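Local coordinates for protein SidF, inhibitor of growth family, member 3 (Legionella pneumophila subsp. pneumophila, PDB 4FYE) that probably removes a phosphate from phosphoinositide lipids, through the N-terminal phosphatase domain of a Legionella membrane protein, at residues Phe444-Thr449 with Asn551-Leu556; Lys477-Ser482 with Lys558-Glu563; Lys570-Leu575 with Ser602-Thr607. The protein carries 1 engineered substitution. All blocks are in the same frame, centred on the assembly; numbering follows the deposited sequence.

Overall arrangement
Following the chain from its N terminus, helix 438-458 comes first, then helix 467-476, a short loop, helix 482-514, the long helix 522-583 and helix 590-614. Contact 1 closes a largely helical excursion when helix 522-583 returns to helix 438-458. Contact 2 opens inside that span, at the loop 477-482, and ends further along the same long helix, so contacts 1 and 2 cross. They touch through Ile553 and Val481, their centres about 9 Å apart. Contact 3 follows in series and ties the C-terminal part of helix 522-583 to helix 590-614. The long helix is common to all three.

Contact 1 of 3, residues Phe444-Thr449 with Asn551-Leu556; sequences FVNQMT and NQIDAL
Asn446 and Asp554 mark the nearest backbone approach between two helical segments, with 7.2 Å between Asn446 CA and Asp554 CA. Residues 444-449 belong to helix 438-458 and residues 551-556 to helix 522-583. No hydrogen bond joins the two segments directly.

The contact rests on Asn446 and Ile553. The flat amide of Asn446 meets the CG2 methyl of Ile553, and the two side chains cross at a slant. Asn446 OD1 is the nearest atom, 3.3 Å from Ile553 CG2. The amide nitrogen also lies close, with Asn446 ND2 3.9 Å from Ile553 CB. CG2 of Ile553 stands anti to the backbone N, while its CG1 branch lies beside that N (chi1 -68°). This puts the CG2 methyl, not the longer branch, against the amide. Asp554 lies farther off, with 4.4 Å between Asn446 OD1 and Asp554 OD2.

Asn446 is buried, and its amide has partners just outside 551-556. Asn446 ND2 bonds to His550 ND1, and Asn446 OD1 bonds to Arg557 NH1. These two bonds to the long helix would fix the turn of the amide. A buried asparagine thus joins two helices, beside a predicted coiled coil that includes 551-556.

Ile553 also packs on Leu484 and Ile488 of helix 482-514. Asp554 OD1 bonds to Tyr613 OH. Elsewhere on 444-449, Phe444 touches Ser415 of strand 402-416, and Met448 packs on Leu634 of helix 626-637. Helix 438-458 therefore touches the long helix, the strand and helix 626-637.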
loop_
_atom_site.group_PDB
_atom_site.type_symbol
_atom_site.label_atom_id
_atom_site.label_comp_id
_atom_site.label_asym_id
_atom_site.label_seq_id
_atom_site.Cartn_x
_atom_site.Cartn_y
_atom_site.Cartn_z
ATOM N N PHE A 444 -16.963 0.457 10.189
ATOM C CA PHE A 444 -15.508 0.602 10.389
ATOM C C PHE A 444 -15.206 1.574 11.533
ATOM O O PHE A 444 -14.424 1.276 12.431
ATOM C CB PHE A 444 -14.873 1.074 9.075
ATOM C CG PHE A 444 -13.396 1.371 9.168
ATOM C CD1 PHE A 444 -12.460 0.368 8.998
ATOM C CD2 PHE A 444 -12.955 2.673 9.410
ATOM C CE1 PHE A 444 -11.101 0.649 9.067
ATOM C CE2 PHE A 444 -11.619 2.964 9.463
ATOM C CZ PHE A 444 -10.679 1.946 9.297
ATOM N N VAL A 445 -15.865 2.719 11.557
ATOM C CA VAL A 445 -15.586 3.639 12.625
ATOM C C VAL A 445 -15.891 2.981 13.966
ATOM O O VAL A 445 -15.063 3.009 14.902
ATOM C CB VAL A 445 -16.276 5.006 12.410
ATOM C CG1 VAL A 445 -16.272 5.832 13.691
ATOM C CG2 VAL A 445 -15.564 5.789 11.301
ATOM N N ASN A 446 -17.051 2.337 14.076
ATOM C CA ASN A 446 -17.398 1.655 15.348
ATOM C C ASN A 446 -16.342 0.582 15.722
ATOM O O ASN A 446 -15.892 0.482 16.871
ATOM C CB ASN A 446 -18.751 0.984 15.237
ATOM C CG ASN A 446 -19.887 1.945 15.224
ATOM O OD1 ASN A 446 -19.825 3.032 15.831
ATOM N ND2 ASN A 446 -20.977 1.547 14.544
ATOM N N GLN A 447 -15.941 -0.211 14.746
ATOM C CA GLN A 447 -14.981 -1.282 15.046
ATOM C C GLN A 447 -13.709 -0.723 15.636
ATOM O O GLN A 447 -13.266 -1.165 16.684
ATOM C CB GLN A 447 -14.631 -2.038 13.793
ATOM C CG GLN A 447 -15.838 -2.663 13.136
ATOM C CD GLN A 447 -15.494 -3.387 11.847
ATOM O OE1 GLN A 447 -14.882 -2.833 10.937
ATOM N NE2 GLN A 447 -15.884 -4.644 11.777
ATOM N N MET A 448 -13.161 0.287 14.969
ATOM C CA MET A 448 -11.851 0.837 15.296
ATOM C C MET A 448 -11.979 1.567 16.595
ATOM O O MET A 448 -11.069 1.582 17.405
ATOM C CB MET A 448 -11.379 1.832 14.195
ATOM C CG MET A 448 -11.080 1.195 12.836
ATOM S SD MET A 448 -9.658 0.085 12.956
ATOM C CE MET A 448 -8.267 1.240 12.968
ATOM N N THR A 449 -13.111 2.202 16.806
ATOM C CA THR A 449 -13.266 2.827 18.071
ATOM C C THR A 449 -13.409 1.783 19.205
ATOM O O THR A 449 -12.750 1.914 20.233
ATOM C CB THR A 449 -14.287 4.017 18.091
ATOM O OG1 THR A 449 -15.105 3.906 19.246
ATOM C CG2 THR A 449 -15.188 4.105 16.867
ATOM N N ASN A 551 -25.638 1.473 12.475
ATOM C CA ASN A 551 -26.162 2.818 12.227
ATOM C C ASN A 551 -26.786 3.406 13.491
ATOM O O ASN A 551 -26.683 4.596 13.742
ATOM C CB ASN A 551 -27.102 2.847 11.009
ATOM C CG ASN A 551 -26.338 2.628 9.692
ATOM O OD1 ASN A 551 -26.842 2.032 8.730
ATOM N ND2 ASN A 551 -25.098 3.098 9.655
ATOM N N GLN A 552 -27.366 2.564 14.327
ATOM C CA GLN A 552 -27.897 3.077 15.588
ATOM C C GLN A 552 -26.769 3.458 16.557
ATOM O O GLN A 552 -26.882 4.430 17.319
ATOM C CB GLN A 552 -28.844 2.068 16.244
ATOM C CG GLN A 552 -30.164 1.847 15.515
ATOM C CD GLN A 552 -30.898 0.649 16.100
ATOM O OE1 GLN A 552 -31.377 0.690 17.245
ATOM N NE2 GLN A 552 -30.953 -0.440 15.329
ATOM N N ILE A 553 -25.675 2.701 16.523
ATOM C CA ILE A 553 -24.538 3.047 17.377
ATOM C C ILE A 553 -23.910 4.391 16.965
ATOM O O ILE A 553 -23.610 5.255 17.803
ATOM C CB ILE A 553 -23.517 1.905 17.417
ATOM C CG1 ILE A 553 -24.163 0.726 18.151
ATOM C CG2 ILE A 553 -22.195 2.368 18.035
ATOM C CD1 ILE A 553 -23.350 -0.548 18.239
ATOM N N ASP A 554 -23.759 4.560 15.662
ATOM C CA ASP A 554 -23.256 5.783 15.061
ATOM C C ASP A 554 -23.963 7.042 15.581
ATOM O O ASP A 554 -23.318 7.960 16.101
ATOM C CB ASP A 554 -23.464 5.676 13.549
ATOM C CG ASP A 554 -22.372 6.342 12.770
ATOM O OD1 ASP A 554 -22.716 7.009 11.779
ATOM O OD2 ASP A 554 -21.182 6.195 13.149
ATOM N N ALA A 555 -25.292 7.053 15.445
ATOM C CA ALA A 555 -26.164 8.123 15.961
ATOM C C ALA A 555 -25.786 8.587 17.361
ATOM O O ALA A 555 -25.629 9.789 17.613
ATOM C CB ALA A 555 -27.617 7.658 15.961
ATOM N N LEU A 556 -25.639 7.614 18.255
ATOM C CA LEU A 556 -25.310 7.888 19.640
ATOM C C LEU A 556 -23.862 8.323 19.825
ATOM O O LEU A 556 -23.564 9.182 20.652
ATOM C CB LEU A 556 -25.611 6.672 20.506
ATOM C CG LEU A 556 -27.114 6.422 20.721
ATOM C CD1 LEU A 556 -27.273 5.021 21.278
ATOM C CD2 LEU A 556 -27.806 7.459 21.616
#

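Contact 2 of 3, residues Lys477-Ser482 with Lys558-Glu563; sequences KGPDVS and KAYYTE
Tyr560 projects from helix 522-583 onto Gly478 and Pro479 of the loop 477-482. Its CG is anti to the backbone N (chi1 180°), which carries the ring out to that loop. The path starts at Tyr560 CB, which touches Pro479 CG at 3.6 Å. Next, Tyr560 CG lies 3.7 Å from Pro479 CD. On one side of the ring, Tyr560 CD2 comes near Pro479 N and Tyr560 CE2 meets Gly478 C, the latter pair 3.7 Å apart. On the other, Tyr560 CD1 and CE1 approach Gly478 CA, which is 3.8 Å from CE1. Tyr560 CZ also lies near Gly478 CA. At the tip, Tyr560 OH bonds to Leu475 O, near the end of helix 467-476.

All these loop atoms lie over the same face of the ring, which is laid against the Gly478-Pro479 peptide. Two CH-pi contacts are made there. Gly478 CA stands 3.9 Å from the centroid of the Tyr560 ring, 16° off the normal, and Pro479 CD stands 4.1 Å from the same centroid. The ring also stacks with His564.

Gly478 has positive phi (67°), a conformation that favours glycine, and it leaves the helical path just after helix 467-476. Val481 then takes the N-cap position of helix 482-514, and Ser482 OG bonds to Asp480 OD2 at 2.6 Å. This is a short interhelical turn in which a glycine ends one helix, and a tyrosine of a third helix packs over the Gly-Pro peptide.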
loop_
_atom_site.group_PDB
_atom_site.type_symbol
_atom_site.label_atom_id
_atom_site.label_comp_id
_atom_site.label_asym_id
_atom_site.label_seq_id
_atom_site.Cartn_x
_atom_site.Cartn_y
_atom_site.Cartn_z
ATOM N N LYS A 477 -14.489 6.373 26.393
ATOM C CA LYS A 477 -15.369 5.220 26.505
ATOM C C LYS A 477 -16.608 5.432 25.667
ATOM O O LYS A 477 -17.242 4.475 25.256
ATOM C CB LYS A 477 -15.756 4.980 27.957
ATOM C CG LYS A 477 -14.943 3.898 28.657
ATOM C CD LYS A 477 -15.428 2.508 28.254
ATOM C CE LYS A 477 -14.747 1.411 29.063
ATOM N NZ LYS A 477 -14.861 0.050 28.451
ATOM N N GLY A 478 -16.924 6.692 25.388
ATOM C CA GLY A 478 -18.123 7.042 24.634
ATOM C C GLY A 478 -19.434 6.739 25.369
ATOM O O GLY A 478 -19.444 6.463 26.577
ATOM N N PRO A 479 -20.560 6.771 24.642
ATOM C CA PRO A 479 -21.814 6.411 25.290
ATOM C C PRO A 479 -21.983 4.896 25.452
ATOM O O PRO A 479 -21.478 4.131 24.653
ATOM C CB PRO A 479 -22.880 7.003 24.357
ATOM C CG PRO A 479 -22.199 7.233 23.047
ATOM C CD PRO A 479 -20.715 7.034 23.200
ATOM N N ASP A 480 -22.693 4.487 26.498
ATOM C CA ASP A 480 -22.925 3.078 26.819
ATOM C C ASP A 480 -23.734 2.403 25.720
ATOM O O ASP A 480 -24.955 2.577 25.610
ATOM C CB ASP A 480 -23.656 2.970 28.173
ATOM C CG ASP A 480 -23.875 1.526 28.635
ATOM O OD1 ASP A 480 -24.553 1.377 29.695
ATOM O OD2 ASP A 480 -23.379 0.557 27.983
ATOM N N VAL A 481 -23.047 1.607 24.925
ATOM C CA VAL A 481 -23.667 0.970 23.779
ATOM C C VAL A 481 -23.426 -0.549 23.781
ATOM O O VAL A 481 -23.509 -1.228 22.751
ATOM C CB VAL A 481 -23.163 1.661 22.498
ATOM C CG1 VAL A 481 -21.751 1.207 22.135
ATOM C CG2 VAL A 481 -24.154 1.489 21.361
ATOM N N SER A 482 -23.166 -1.068 24.975
ATOM C CA SER A 482 -22.809 -2.476 25.187
ATOM C C SER A 482 -23.911 -3.378 24.668
ATOM O O SER A 482 -23.655 -4.480 24.145
ATOM C CB SER A 482 -22.599 -2.744 26.679
ATOM O OG SER A 482 -22.137 -1.587 27.363
ATOM N N LYS A 558 -22.331 9.979 17.645
ATOM C CA LYS A 558 -22.325 11.273 16.989
ATOM C C LYS A 558 -22.796 12.333 17.994
ATOM O O LYS A 558 -22.093 13.302 18.279
ATOM C CB LYS A 558 -23.215 11.202 15.740
ATOM C CG LYS A 558 -23.368 12.482 14.918
ATOM C CD LYS A 558 -24.087 12.140 13.611
ATOM C CE LYS A 558 -23.674 12.992 12.417
ATOM N NZ LYS A 558 -24.422 14.255 12.432
ATOM N N ALA A 559 -23.967 12.125 18.568
ATOM C CA ALA A 559 -24.472 13.079 19.552
ATOM C C ALA A 559 -23.537 13.200 20.763
ATOM O O ALA A 559 -23.420 14.286 21.349
ATOM C CB ALA A 559 -25.876 12.704 20.002
ATOM N N TYR A 560 -22.883 12.095 21.142
ATOM C CA TYR A 560 -21.981 12.124 22.288
ATOM C C TYR A 560 -20.748 12.941 21.955
ATOM O O TYR A 560 -20.316 13.781 22.754
ATOM C CB TYR A 560 -21.549 10.728 22.649
ATOM C CG TYR A 560 -20.604 10.666 23.825
ATOM C CD1 TYR A 560 -19.247 10.906 23.653
ATOM C CD2 TYR A 560 -21.076 10.352 25.126
ATOM C CE1 TYR A 560 -18.370 10.850 24.715
ATOM C CE2 TYR A 560 -20.206 10.287 26.207
ATOM C CZ TYR A 560 -18.847 10.534 26.000
ATOM O OH TYR A 560 -17.931 10.461 27.041
ATOM N N TYR A 561 -20.188 12.714 20.773
ATOM C CA TYR A 561 -18.979 13.417 20.381
ATOM C C TYR A 561 -19.224 14.910 20.295
ATOM O O TYR A 561 -18.392 15.716 20.707
ATOM C CB TYR A 561 -18.453 12.914 19.038
ATOM C CG TYR A 561 -17.320 13.763 18.522
ATOM C CD1 TYR A 561 -16.067 13.694 19.100
ATOM C CD2 TYR A 561 -17.511 14.658 17.488
ATOM C CE1 TYR A 561 -15.030 14.479 18.649
ATOM C CE2 TYR A 561 -16.480 15.449 17.033
ATOM C CZ TYR A 561 -15.242 15.349 17.619
ATOM O OH TYR A 561 -14.211 16.128 17.177
ATOM N N THR A 562 -20.373 15.277 19.755
ATOM C CA THR A 562 -20.676 16.681 19.581
ATOM C C THR A 562 -20.720 17.364 20.932
ATOM O O THR A 562 -20.209 18.466 21.093
ATOM C CB THR A 562 -22.033 16.873 18.899
ATOM O OG1 THR A 562 -22.254 15.806 17.971
ATOM C CG2 THR A 562 -22.061 18.185 18.165
ATOM N N GLU A 563 -21.342 16.704 21.900
ATOM C CA GLU A 563 -21.411 17.224 23.256
ATOM C C GLU A 563 -20.069 17.315 23.976
ATOM O O GLU A 563 -19.782 18.301 24.643
ATOM C CB GLU A 563 -22.371 16.374 24.086
ATOM C CG GLU A 563 -23.751 16.978 24.256
ATOM C CD GLU A 563 -24.175 17.034 25.707
ATOM O OE1 GLU A 563 -23.405 17.576 26.525
ATOM O OE2 GLU A 563 -25.272 16.534 26.027
#

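Contact 3 of 3, residues Lys570-Leu575 with Ser602-Thr607; sequences KALQEL and SCAYLT
Leu572 and Ala604 mark the nearest backbone approach, 7.3 Å between Leu572 CA and Ala604 CA, of two helical segments that run nearly antiparallel, at 156° to each other.

Leu572 makes all the close contacts from its segment. Its two methyls serve different partners. Leu572 CD1 reaches Ala604 and Thr607, lying 4.0 Å from Ala604 CA and 3.5 Å from Thr607 OG1. Leu572 CD2 turns to Cys603, 4.4 Å from Cys603 CB. The leucine and threonine side chains run past each other in opposite directions.

Thr607 OG1 lies between its own backbone N and carbonyl carbon (chi1 57°). From there it folds back along its own helix and donates to Cys603 O, at 3.1 Å. The donor is tilted 27° from the plane of that carbonyl. Cys603 O also accepts from Thr607 N, so one carbonyl oxygen receives two bonds from the same residue.

Elsewhere on helix 590-614, Leu572 also touches Tyr600, and Leu575 packs on Phe599. From helix 467-476, Leu472 touches both Leu575 and Cys603. Helix 438-458 adds Leu456 against Cys603.

All four touching residues are buried, yet no hydrogen bond crosses between the segments. Thr607 donates its hydroxyl proton to Cys603 O, so this buried hydroxyl has a partner within its own helix. The contact between the helical segments is then one of van der Waals packing, with the two methyls of Leu572 against Cys603, Ala604 and Thr607.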
loop_
_atom_site.group_PDB
_atom_site.type_symbol
_atom_site.label_atom_id
_atom_site.label_comp_id
_atom_site.label_asym_id
_atom_site.label_seq_id
_atom_site.Cartn_x
_atom_site.Cartn_y
_atom_site.Cartn_z
ATOM N N LYS A 570 -9.499 19.348 25.699
ATOM C CA LYS A 570 -8.848 19.907 26.881
ATOM C C LYS A 570 -8.158 18.768 27.647
ATOM O O LYS A 570 -7.050 18.963 28.136
ATOM C CB LYS A 570 -9.824 20.698 27.772
ATOM C CG LYS A 570 -9.201 21.553 28.897
ATOM C CD LYS A 570 -9.073 23.051 28.568
ATOM C CE LYS A 570 -8.119 23.360 27.398
ATOM N NZ LYS A 570 -7.955 24.834 27.177
ATOM N N ALA A 571 -8.783 17.584 27.709
ATOM C CA ALA A 571 -8.209 16.409 28.406
ATOM C C ALA A 571 -6.966 15.830 27.714
ATOM O O ALA A 571 -5.984 15.494 28.382
ATOM C CB ALA A 571 -9.253 15.321 28.575
ATOM N N LEU A 572 -7.022 15.706 26.385
ATOM C CA LEU A 572 -5.876 15.253 25.569
ATOM C C LEU A 572 -4.654 16.162 25.777
ATOM O O LEU A 572 -3.547 15.699 26.019
ATOM C CB LEU A 572 -6.274 15.265 24.109
ATOM C CG LEU A 572 -5.977 14.028 23.248
ATOM C CD1 LEU A 572 -6.262 14.370 21.791
ATOM C CD2 LEU A 572 -4.564 13.480 23.346
ATOM N N GLN A 573 -4.884 17.462 25.700
ATOM C CA GLN A 573 -3.878 18.473 25.971
ATOM C C GLN A 573 -3.279 18.411 27.433
ATOM O O GLN A 573 -2.060 18.584 27.633
ATOM C CB GLN A 573 -4.521 19.838 25.689
ATOM C CG GLN A 573 -3.571 21.018 25.687
ATOM C CD GLN A 573 -4.319 22.342 25.696
ATOM O OE1 GLN A 573 -4.829 22.794 26.741
ATOM N NE2 GLN A 573 -4.400 22.973 24.526
ATOM N N GLU A 574 -4.114 18.172 28.449
ATOM C CA GLU A 574 -3.590 17.968 29.820
ATOM C C GLU A 574 -2.789 16.648 29.896
ATOM O O GLU A 574 -1.733 16.591 30.557
ATOM C CB GLU A 574 -4.704 18.002 30.903
ATOM C CG GLU A 574 -5.452 19.331 31.098
ATOM C CD GLU A 574 -6.636 19.215 32.063
ATOM O OE1 GLU A 574 -7.161 18.093 32.224
ATOM O OE2 GLU A 574 -7.059 20.228 32.675
ATOM N N LEU A 575 -3.264 15.602 29.205
ATOM C CA LEU A 575 -2.490 14.363 29.142
ATOM C C LEU A 575 -1.110 14.646 28.570
ATOM O O LEU A 575 -0.108 14.205 29.130
ATOM C CB LEU A 575 -3.175 13.258 28.342
ATOM C CG LEU A 575 -2.917 11.803 28.800
ATOM C CD1 LEU A 575 -2.996 10.862 27.608
ATOM C CD2 LEU A 575 -1.592 11.594 29.506
ATOM N N SER A 602 -2.588 6.781 20.070
ATOM C CA SER A 602 -3.864 6.110 19.943
ATOM C C SER A 602 -4.985 7.074 20.196
ATOM O O SER A 602 -5.851 7.236 19.352
ATOM C CB SER A 602 -3.966 5.030 21.000
ATOM O OG SER A 602 -3.156 3.915 20.687
ATOM N N CYS A 603 -4.989 7.726 21.352
ATOM C CA CYS A 603 -6.045 8.682 21.630
ATOM C C CYS A 603 -6.060 9.826 20.621
ATOM O O CYS A 603 -7.133 10.231 20.143
ATOM C CB CYS A 603 -5.894 9.252 23.034
ATOM S SG CYS A 603 -6.039 7.953 24.249
ATOM N N ALA A 604 -4.877 10.335 20.267
ATOM C CA ALA A 604 -4.837 11.508 19.408
ATOM C C ALA A 604 -5.334 11.137 18.050
ATOM O O ALA A 604 -6.141 11.869 17.513
ATOM C CB ALA A 604 -3.463 12.154 19.345
ATOM N N TYR A 605 -4.916 9.995 17.512
ATOM C CA TYR A 605 -5.389 9.598 16.178
ATOM C C TYR A 605 -6.895 9.401 16.167
ATOM O O TYR A 605 -7.596 9.926 15.310
ATOM C CB TYR A 605 -4.686 8.352 15.658
ATOM C CG TYR A 605 -3.225 8.604 15.289
ATOM C CD1 TYR A 605 -2.860 9.676 14.453
ATOM C CD2 TYR A 605 -2.214 7.748 15.740
ATOM C CE1 TYR A 605 -1.534 9.883 14.116
ATOM C CE2 TYR A 605 -0.873 7.948 15.438
ATOM C CZ TYR A 605 -0.535 9.009 14.640
ATOM O OH TYR A 605 0.780 9.189 14.332
ATOM N N LEU A 606 -7.420 8.692 17.157
ATOM C CA LEU A 606 -8.858 8.478 17.161
ATOM C C LEU A 606 -9.651 9.807 17.219
ATOM O O LEU A 606 -10.515 10.072 16.397
ATOM C CB LEU A 606 -9.233 7.624 18.344
ATOM C CG LEU A 606 -10.428 6.667 18.194
ATOM C CD1 LEU A 606 -11.189 6.668 19.527
ATOM C CD2 LEU A 606 -11.353 6.900 16.993
ATOM N N THR A 607 -9.374 10.650 18.190
ATOM C CA THR A 607 -10.238 11.807 18.337
ATOM C C THR A 607 -10.199 12.715 17.122
ATOM O O THR A 607 -11.161 13.388 16.815
ATOM C CB THR A 607 -9.878 12.605 19.578
ATOM O OG1 THR A 607 -8.504 12.978 19.489
ATOM C CG2 THR A 607 -10.060 11.746 20.773
#